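Local coordinates for hypothetical protein PA2201 (Pseudomonas aeruginosa, PDB 2FEF) that is of unknown function but probably acts as an immunity protein of the PoNi type, protecting against a PoNe DNase toxin, at residues P203-L207 with Y225-Q229; S217-A223 with W269-L274; W255-S261 with P278-G282. The contacts are given in a common frame with arbitrary orientation. Numbering follows the deposited sequence.

Contact 1. Residues P203-L207 with Y225-Q229; sequences PFGQL and YLQSQ
Two short helical pieces of the PoNi-type C-terminal domain pack round Y225, with Q229 beside it: helix packing in an all-helical fold. P203-L207 begins in helix 201-204 and goes on as a 3-10 segment at G205-L207. The peptide before P203 is cis. Q206 N bonds to P203 O at 3.1 Å and L207 N to F204 O at 3.2 Å. Y225-Q229 lies within helix 223-234, with a wider pi-type turn at 227-229; Q229 N bonds to Y225 O at 2.8 Å. The register sets P203 CA 6.1 Å from Q229 CA and Q206 CA 6.6 Å from Y225 CA.

Y225 (chi1 t, chi2 83°) lies against Q206 and L207, with its hydroxyl end at P203 and F204. L207, m with chi2 t, lays its CD2 over the ring face, 3.6 Å from the Y225 ring centroid and 4° off the normal: a CH-pi contact. The ring edge meets P203 O, 3.5 Å from Y225 CE1, and Q206 CB, 3.7 Å from Y225 CD1. F204, chi1 m, brings CD2 to 3.4 Å from Y225 OH. Q229 is m, m and folds back: its NE2 bonds to S228 OG at 3.0 Å, and its OE1 lies 3.5 Å from P203 CB. Q206, also m, m, sets CG 3.8 Å from Q229 NE2. A water 3.0 Å from S228 OG weakly joins Q206 NE2 at 3.4 Å. With no direct polar bond between the segments, the contact depends on shape fit round the Y225 ring and one weak water bridge, while the tyrosine hydroxyl bonds to E259 of helix 258-267.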
loop_
_atom_site.group_PDB
_atom_site.type_symbol
_atom_site.label_atom_id
_atom_site.label_comp_id
_atom_site.label_asym_id
_atom_site.label_seq_id
_atom_site.Cartn_x
_atom_site.Cartn_y
_atom_site.Cartn_z
ATOM N N PRO B 203 -20.824 18.765 -16.218
ATOM C CA PRO B 203 -21.449 18.858 -17.543
ATOM C C PRO B 203 -22.951 18.574 -17.642
ATOM O O PRO B 203 -23.551 18.826 -18.677
ATOM C CB PRO B 203 -20.705 17.773 -18.331
ATOM C CG PRO B 203 -20.455 16.675 -17.336
ATOM C CD PRO B 203 -20.244 17.419 -15.979
ATOM N N PHE B 204 -23.542 18.026 -16.590
ATOM C CA PHE B 204 -24.825 17.343 -16.734
ATOM C C PHE B 204 -26.074 18.198 -16.997
ATOM O O PHE B 204 -27.085 17.679 -17.469
ATOM C CB PHE B 204 -25.035 16.397 -15.552
ATOM C CG PHE B 204 -23.919 15.419 -15.364
ATOM C CD1 PHE B 204 -23.093 15.499 -14.244
ATOM C CD2 PHE B 204 -23.688 14.407 -16.309
ATOM C CE1 PHE B 204 -22.032 14.593 -14.072
ATOM C CE2 PHE B 204 -22.667 13.480 -16.111
ATOM C CZ PHE B 204 -21.838 13.583 -15.025
ATOM N N GLY B 205 -26.001 19.499 -16.703
ATOM C CA GLY B 205 -27.081 20.427 -17.060
ATOM C C GLY B 205 -27.318 20.506 -18.560
ATOM O O GLY B 205 -28.415 20.853 -18.993
ATOM N N GLN B 206 -26.294 20.160 -19.345
ATOM C CA GLN B 206 -26.356 20.181 -20.819
ATOM C C GLN B 206 -27.187 19.036 -21.413
ATOM O O GLN B 206 -27.378 18.982 -22.634
ATOM C CB GLN B 206 -24.933 20.184 -21.425
ATOM C CG GLN B 206 -24.093 21.416 -21.008
ATOM C CD GLN B 206 -24.671 22.709 -21.551
ATOM O OE1 GLN B 206 -25.112 23.575 -20.793
ATOM N NE2 GLN B 206 -24.703 22.832 -22.867
ATOM N N LEU B 207 -27.665 18.139 -20.541
ATOM C CA LEU B 207 -28.625 17.088 -20.894
ATOM C C LEU B 207 -30.083 17.556 -20.843
ATOM O O LEU B 207 -30.993 16.811 -21.252
ATOM C CB LEU B 207 -28.448 15.864 -19.984
ATOM C CG LEU B 207 -27.109 15.101 -20.096
ATOM C CD1 LEU B 207 -26.985 13.980 -19.078
ATOM C CD2 LEU B 207 -26.924 14.529 -21.490
ATOM N N TYR B 225 -23.753 17.218 -27.018
ATOM C CA TYR B 225 -23.270 16.912 -25.667
ATOM C C TYR B 225 -21.938 16.159 -25.674
ATOM O O TYR B 225 -21.008 16.546 -24.952
ATOM C CB TYR B 225 -24.338 16.149 -24.862
ATOM C CG TYR B 225 -23.911 15.789 -23.441
ATOM C CD1 TYR B 225 -24.017 16.711 -22.414
ATOM C CD2 TYR B 225 -23.410 14.491 -23.138
ATOM C CE1 TYR B 225 -23.636 16.367 -21.101
ATOM C CE2 TYR B 225 -23.036 14.138 -21.832
ATOM C CZ TYR B 225 -23.155 15.090 -20.821
ATOM O OH TYR B 225 -22.762 14.752 -19.526
ATOM N N LEU B 226 -21.835 15.092 -26.479
ATOM C CA LEU B 226 -20.575 14.363 -26.598
ATOM C C LEU B 226 -19.439 15.225 -27.157
ATOM O O LEU B 226 -18.295 15.094 -26.721
ATOM C CB LEU B 226 -20.721 13.120 -27.498
ATOM C CG LEU B 226 -21.334 11.862 -26.903
ATOM C CD1 LEU B 226 -21.406 10.758 -27.932
ATOM C CD2 LEU B 226 -20.496 11.412 -25.684
ATOM N N GLN B 227 -19.732 16.061 -28.154
ATOM C CA GLN B 227 -18.706 16.921 -28.747
ATOM C C GLN B 227 -18.196 17.959 -27.759
ATOM O O GLN B 227 -16.986 18.133 -27.616
ATOM C CB GLN B 227 -19.221 17.627 -30.015
ATOM C CG GLN B 227 -18.188 18.606 -30.703
ATOM C CD GLN B 227 -16.908 17.916 -31.156
ATOM O OE1 GLN B 227 -16.869 16.693 -31.302
ATOM N NE2 GLN B 227 -15.843 18.699 -31.365
ATOM N N SER B 228 -19.121 18.645 -27.086
ATOM C CA SER B 228 -18.757 19.762 -26.238
ATOM C C SER B 228 -18.288 19.331 -24.849
ATOM O O SER B 228 -17.317 19.894 -24.332
ATOM C CB SER B 228 -19.908 20.764 -26.147
ATOM O OG SER B 228 -20.887 20.351 -25.212
ATOM N N GLN B 229 -18.936 18.326 -24.249
ATOM C CA GLN B 229 -18.589 17.993 -22.873
ATOM C C GLN B 229 -17.504 16.927 -22.736
ATOM O O GLN B 229 -16.962 16.727 -21.648
ATOM C CB GLN B 229 -19.848 17.658 -22.029
ATOM C CG GLN B 229 -20.914 18.789 -21.957
ATOM C CD GLN B 229 -20.321 20.120 -21.562
ATOM O OE1 GLN B 229 -19.616 20.231 -20.542
ATOM N NE2 GLN B 229 -20.570 21.138 -22.382
HETATM O O HOH W 1 -23.874 20.805 -25.495
#

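Contact 2. Residues S217-A223 with W269-L274; sequences SDAQALA and WDDGVL
A219 places its CB over the face of the W269 indole, 3.7 Å from the centroid of the five-membered ring and 10° off the normal. This CH-pi contact joins the loop before helix 223-234 to the turn that starts helix 272-275 in the all-helical fold, each with an Asx turn. D218 OD1 accepts from Q220 N at 2.9 Å, and D270 OD1 from G272 N at 3.1 Å. Residues 219-221 have helical angles; 272-274 begin a weakly bonded helix. CA pairs are A219-D271 at 5.4 Å, A223-L274 at 6.0 Å and S217-W269 at 6.0 Å. W269 is p, chi2 30°; its edge meets L222 (m, t), L222 CD1 to W269 CH2 3.5 Å. L274, m and t, sets CD2 3.6 Å from A223 N and 3.5 Å from A219 O. V273, p, brings CG2 to 3.3 Å from Q220 OE1. F210 and Y267 also meet the W269 rings. One water accepts from A219 N at 3.0 Å and donates to D270 O at 2.7 Å.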
loop_
_atom_site.group_PDB
_atom_site.type_symbol
_atom_site.label_atom_id
_atom_site.label_comp_id
_atom_site.label_asym_id
_atom_site.label_seq_id
_atom_site.Cartn_x
_atom_site.Cartn_y
_atom_site.Cartn_z
ATOM N N SER B 217 -36.162 9.125 -29.910
ATOM C CA SER B 217 -36.222 8.485 -31.221
ATOM C C SER B 217 -35.005 8.886 -32.034
ATOM O O SER B 217 -34.811 8.424 -33.173
ATOM C CB SER B 217 -37.476 8.953 -31.960
ATOM O OG SER B 217 -37.442 10.363 -32.179
ATOM N N ASP B 218 -34.215 9.795 -31.463
ATOM C CA ASP B 218 -33.040 10.314 -32.135
ATOM C C ASP B 218 -31.887 10.439 -31.149
ATOM O O ASP B 218 -31.974 11.145 -30.137
ATOM C CB ASP B 218 -33.322 11.651 -32.840
ATOM C CG ASP B 218 -32.454 11.850 -34.072
ATOM O OD1 ASP B 218 -31.323 11.287 -34.118
ATOM O OD2 ASP B 218 -32.905 12.555 -35.012
ATOM N N ALA B 219 -30.814 9.723 -31.456
ATOM C CA ALA B 219 -29.574 9.820 -30.695
ATOM C C ALA B 219 -28.908 11.178 -30.965
ATOM O O ALA B 219 -28.085 11.617 -30.184
ATOM C CB ALA B 219 -28.658 8.685 -31.102
ATOM N N GLN B 220 -29.289 11.842 -32.071
ATOM C CA GLN B 220 -28.718 13.150 -32.444
ATOM C C GLN B 220 -28.828 14.193 -31.311
ATOM O O GLN B 220 -28.027 15.134 -31.226
ATOM C CB GLN B 220 -29.356 13.687 -33.737
ATOM C CG GLN B 220 -28.850 15.086 -34.142
ATOM C CD GLN B 220 -27.340 15.130 -34.411
ATOM O OE1 GLN B 220 -26.752 14.173 -34.929
ATOM N NE2 GLN B 220 -26.712 16.256 -34.059
ATOM N N ALA B 221 -29.814 13.999 -30.440
ATOM C CA ALA B 221 -30.058 14.849 -29.306
ATOM C C ALA B 221 -28.853 14.906 -28.350
ATOM O O ALA B 221 -28.706 15.873 -27.597
ATOM C CB ALA B 221 -31.324 14.361 -28.551
ATOM N N LEU B 222 -27.988 13.888 -28.407
ATOM C CA LEU B 222 -26.834 13.784 -27.507
ATOM C C LEU B 222 -25.499 13.994 -28.206
ATOM O O LEU B 222 -24.449 14.015 -27.552
ATOM C CB LEU B 222 -26.854 12.439 -26.772
ATOM C CG LEU B 222 -27.984 12.340 -25.736
ATOM C CD1 LEU B 222 -28.088 10.926 -25.114
ATOM C CD2 LEU B 222 -27.863 13.391 -24.602
ATOM N N ALA B 223 -25.533 14.161 -29.529
ATOM C CA ALA B 223 -24.287 14.368 -30.262
ATOM C C ALA B 223 -23.555 15.687 -29.880
ATOM O O ALA B 223 -22.349 15.654 -29.627
ATOM C CB ALA B 223 -24.483 14.214 -31.787
ATOM N N TRP B 269 -32.359 3.267 -29.268
ATOM C CA TRP B 269 -32.281 3.982 -30.526
ATOM C C TRP B 269 -31.070 3.599 -31.386
ATOM O O TRP B 269 -30.141 2.943 -30.909
ATOM C CB TRP B 269 -32.273 5.481 -30.253
ATOM C CG TRP B 269 -31.145 5.955 -29.371
ATOM C CD1 TRP B 269 -29.882 5.416 -29.239
ATOM C CD2 TRP B 269 -31.177 7.097 -28.542
ATOM N NE1 TRP B 269 -29.137 6.166 -28.380
ATOM C CE2 TRP B 269 -29.909 7.200 -27.923
ATOM C CE3 TRP B 269 -32.168 8.042 -28.239
ATOM C CZ2 TRP B 269 -29.604 8.211 -27.029
ATOM C CZ3 TRP B 269 -31.868 9.046 -27.362
ATOM C CH2 TRP B 269 -30.590 9.124 -26.760
ATOM N N ASP B 270 -31.110 4.012 -32.656
ATOM C CA ASP B 270 -29.970 3.873 -33.563
ATOM C C ASP B 270 -28.914 4.893 -33.182
ATOM O O ASP B 270 -29.095 6.090 -33.399
ATOM C CB ASP B 270 -30.426 4.071 -35.021
ATOM C CG ASP B 270 -29.311 3.818 -36.029
ATOM O OD1 ASP B 270 -28.131 3.717 -35.644
ATOM O OD2 ASP B 270 -29.616 3.744 -37.232
ATOM N N ASP B 271 -27.833 4.412 -32.566
ATOM C CA ASP B 271 -26.838 5.281 -31.947
ATOM C C ASP B 271 -25.677 5.555 -32.888
ATOM O O ASP B 271 -24.636 6.005 -32.460
ATOM C CB ASP B 271 -26.342 4.693 -30.615
ATOM C CG ASP B 271 -25.583 3.389 -30.798
ATOM O OD1 ASP B 271 -25.422 2.939 -31.979
ATOM O OD2 ASP B 271 -25.096 2.862 -29.788
ATOM N N GLY B 272 -25.867 5.301 -34.189
ATOM C CA GLY B 272 -24.762 5.420 -35.126
ATOM C C GLY B 272 -24.027 6.758 -35.082
ATOM O O GLY B 272 -22.793 6.799 -35.120
ATOM N N VAL B 273 -24.766 7.854 -35.000
ATOM C CA VAL B 273 -24.149 9.182 -34.944
ATOM C C VAL B 273 -23.186 9.319 -33.740
ATOM O O VAL B 273 -22.134 9.978 -33.831
ATOM C CB VAL B 273 -25.215 10.318 -34.977
ATOM C CG1 VAL B 273 -26.081 10.363 -33.722
ATOM C CG2 VAL B 273 -24.560 11.675 -35.281
ATOM N N LEU B 274 -23.504 8.621 -32.658
ATOM C CA LEU B 274 -22.690 8.746 -31.452
ATOM C C LEU B 274 -21.410 7.895 -31.474
ATOM O O LEU B 274 -20.459 8.156 -30.727
ATOM C CB LEU B 274 -23.535 8.415 -30.226
ATOM C CG LEU B 274 -24.877 9.146 -30.122
ATOM C CD1 LEU B 274 -25.563 8.650 -28.883
ATOM C CD2 LEU B 274 -24.688 10.674 -30.100
HETATM O O HOH W 2 -31.275 7.625 -33.488
#

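Contact 3. Residues W255-S261 with P278-G282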
loop_
_atom_site.group_PDB
_atom_site.type_symbol
_atom_site.label_atom_id
_atom_site.label_comp_id
_atom_site.label_asym_id
_atom_site.label_seq_id
_atom_site.Cartn_x
_atom_site.Cartn_y
_atom_site.Cartn_z
ATOM N N TRP B 255 -12.446 9.115 -18.962
ATOM C CA TRP B 255 -12.628 9.492 -20.366
ATOM C C TRP B 255 -14.050 9.262 -20.893
ATOM O O TRP B 255 -14.447 9.835 -21.901
ATOM C CB TRP B 255 -11.658 8.611 -21.150
ATOM C CG TRP B 255 -11.547 8.769 -22.632
ATOM C CD1 TRP B 255 -12.127 7.997 -23.587
ATOM C CD2 TRP B 255 -10.737 9.719 -23.306
ATOM N NE1 TRP B 255 -11.731 8.406 -24.830
ATOM C CE2 TRP B 255 -10.861 9.467 -24.686
ATOM C CE3 TRP B 255 -9.896 10.752 -22.875
ATOM C CZ2 TRP B 255 -10.200 10.233 -25.644
ATOM C CZ3 TRP B 255 -9.227 11.506 -23.834
ATOM C CH2 TRP B 255 -9.387 11.244 -25.202
ATOM N N TRP B 256 -14.807 8.400 -20.222
ATOM C CA TRP B 256 -15.955 7.753 -20.857
ATOM C C TRP B 256 -17.288 8.437 -20.651
ATOM O O TRP B 256 -17.692 8.696 -19.536
ATOM C CB TRP B 256 -16.038 6.283 -20.384
ATOM C CG TRP B 256 -14.757 5.600 -20.735
ATOM C CD1 TRP B 256 -13.767 5.202 -19.876
ATOM C CD2 TRP B 256 -14.300 5.312 -22.047
ATOM N NE1 TRP B 256 -12.717 4.684 -20.587
ATOM C CE2 TRP B 256 -13.020 4.727 -21.925
ATOM C CE3 TRP B 256 -14.848 5.507 -23.328
ATOM C CZ2 TRP B 256 -12.274 4.320 -23.025
ATOM C CZ3 TRP B 256 -14.103 5.108 -24.430
ATOM C CH2 TRP B 256 -12.832 4.517 -24.274
ATOM N N ALA B 257 -17.992 8.675 -21.756
ATOM C CA ALA B 257 -19.376 9.117 -21.696
ATOM C C ALA B 257 -20.274 7.945 -21.353
ATOM O O ALA B 257 -21.055 7.485 -22.183
ATOM C CB ALA B 257 -19.806 9.731 -23.068
HETATM N N MSE B 258 -20.191 7.500 -20.104
HETATM C CA MSE B 258 -20.938 6.337 -19.593
HETATM C C MSE B 258 -22.411 6.616 -19.568
HETATM O O MSE B 258 -23.213 5.709 -19.777
HETATM C CB MSE B 258 -20.537 6.135 -18.120
HETATM C CG MSE B 258 -19.177 5.659 -18.033
HETATM SE SE MSE B 258 -18.800 5.350 -16.124
HETATM C CE MSE B 258 -17.036 4.689 -16.509
ATOM N N GLU B 259 -22.768 7.873 -19.290
ATOM C CA GLU B 259 -24.170 8.260 -19.245
ATOM C C GLU B 259 -24.839 8.154 -20.636
ATOM O O GLU B 259 -25.904 7.555 -20.760
ATOM C CB GLU B 259 -24.379 9.639 -18.598
ATOM C CG GLU B 259 -24.056 10.944 -19.382
ATOM C CD GLU B 259 -22.598 11.156 -19.710
ATOM O OE1 GLU B 259 -22.008 10.274 -20.376
ATOM O OE2 GLU B 259 -22.047 12.240 -19.420
ATOM N N VAL B 260 -24.204 8.725 -21.647
ATOM C CA VAL B 260 -24.731 8.669 -23.038
ATOM C C VAL B 260 -24.812 7.208 -23.518
ATOM O O VAL B 260 -25.813 6.782 -24.120
ATOM C CB VAL B 260 -23.875 9.514 -24.015
ATOM C CG1 VAL B 260 -24.467 9.506 -25.455
ATOM C CG2 VAL B 260 -23.752 10.940 -23.523
ATOM N N SER B 261 -23.750 6.450 -23.269
ATOM C CA SER B 261 -23.740 5.038 -23.679
ATOM C C SER B 261 -24.864 4.255 -22.982
ATOM O O SER B 261 -25.587 3.503 -23.651
ATOM C CB SER B 261 -22.362 4.401 -23.435
ATOM O OG SER B 261 -21.331 5.282 -23.927
ATOM N N PRO B 278 -14.931 9.174 -29.720
ATOM C CA PRO B 278 -13.937 8.346 -29.033
ATOM C C PRO B 278 -14.253 8.126 -27.551
ATOM O O PRO B 278 -13.573 7.323 -26.883
ATOM C CB PRO B 278 -12.636 9.138 -29.190
ATOM C CG PRO B 278 -13.039 10.510 -29.573
ATOM C CD PRO B 278 -14.359 10.436 -30.238
ATOM N N HIS B 279 -15.305 8.791 -27.076
ATOM C CA HIS B 279 -15.737 8.701 -25.670
ATOM C C HIS B 279 -16.974 7.815 -25.482
ATOM O O HIS B 279 -17.388 7.568 -24.358
ATOM C CB HIS B 279 -15.985 10.109 -25.112
ATOM C CG HIS B 279 -14.802 11.031 -25.270
ATOM N ND1 HIS B 279 -13.790 11.129 -24.332
ATOM C CD2 HIS B 279 -14.450 11.851 -26.287
ATOM C CE1 HIS B 279 -12.881 11.987 -24.762
ATOM N NE2 HIS B 279 -13.264 12.448 -25.934
ATOM N N TYR B 280 -17.564 7.337 -26.577
ATOM C CA TYR B 280 -18.785 6.541 -26.525
ATOM C C TYR B 280 -18.434 5.051 -26.458
ATOM O O TYR B 280 -17.568 4.556 -27.200
ATOM C CB TYR B 280 -19.628 6.809 -27.816
ATOM C CG TYR B 280 -21.007 6.185 -27.811
ATOM C CD1 TYR B 280 -22.038 6.731 -27.043
ATOM C CD2 TYR B 280 -21.291 5.054 -28.596
ATOM C CE1 TYR B 280 -23.299 6.156 -27.027
ATOM C CE2 TYR B 280 -22.555 4.479 -28.601
ATOM C CZ TYR B 280 -23.567 5.045 -27.817
ATOM O OH TYR B 280 -24.824 4.468 -27.814
ATOM N N LEU B 281 -19.155 4.299 -25.649
ATOM C CA LEU B 281 -18.830 2.870 -25.484
ATOM C C LEU B 281 -19.750 1.982 -26.313
ATOM O O LEU B 281 -20.482 1.135 -25.772
ATOM C CB LEU B 281 -18.916 2.511 -23.979
ATOM C CG LEU B 281 -17.803 3.192 -23.163
ATOM C CD1 LEU B 281 -18.222 3.281 -21.670
ATOM C CD2 LEU B 281 -16.506 2.416 -23.340
ATOM N N GLY B 282 -19.680 2.150 -27.636
ATOM C CA GLY B 282 -20.511 1.373 -28.561
ATOM C C GLY B 282 -20.426 -0.130 -28.374
ATOM O O GLY B 282 -21.441 -0.806 -28.459
HETATM O O HOH W 3 -26.643 6.409 -26.760
#
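L281 is the bump that fills the hollow over the W256 indole face. Its CD2 sits 3.9 Å from the six-membered ring centroid, while CD1 comes within 4.4 Å of CG of selenomethionine M258. I91 of helix 66-93 lines this pocket, touching W256, M258 and L281. On the W255 indole, H279 lies obliquely, its ring centroid 4.0 Å from that of the five-membered ring. H279 ND1 donates to W255 O at 2.8 Å, and W255 NE1 to P278 O at 3.0 Å. So the loop ahead of helix 282-292 is held against the residues leading into helix 258-267 in the all-helical fold. Between the W255-H279 pair and the W256-L281 contact the backbones close up, and A257 N donates to H279 O at 2.9 Å. A257 centres an inverse gamma turn. S261 OG takes L281 N at 2.9 Å and gives to A257 O at 2.8 Å. V260 CG1 nudges the ring edge at Y280 CE1, 3.9 Å away. A water donates to V260 O and Y280 OH, which also bonds to D271.

All three contacts belong to the PoNi-type C-terminal part of the chain and lie on the same side of its centre. Contacts 1 and 3 are buried; contact 2 is partly exposed and farthest out, its centre about 23 Å from the centre of the chain. Helix 223-234 enters contact 1, and its first residue, A223, contact 2. V260 of contact 3 packs on Y225 of contact 1 and on L222 and L274 of contact 2. Two probable hydrogen bonds tie contact 3 to the others: Y225 OH to E259 OE2 and Y280 OH to D271 OD2. Only contact 3 has direct hydrogen bonds between its segments, alongside apolar packing; each contact has a bridging water, weakly held in contact 1.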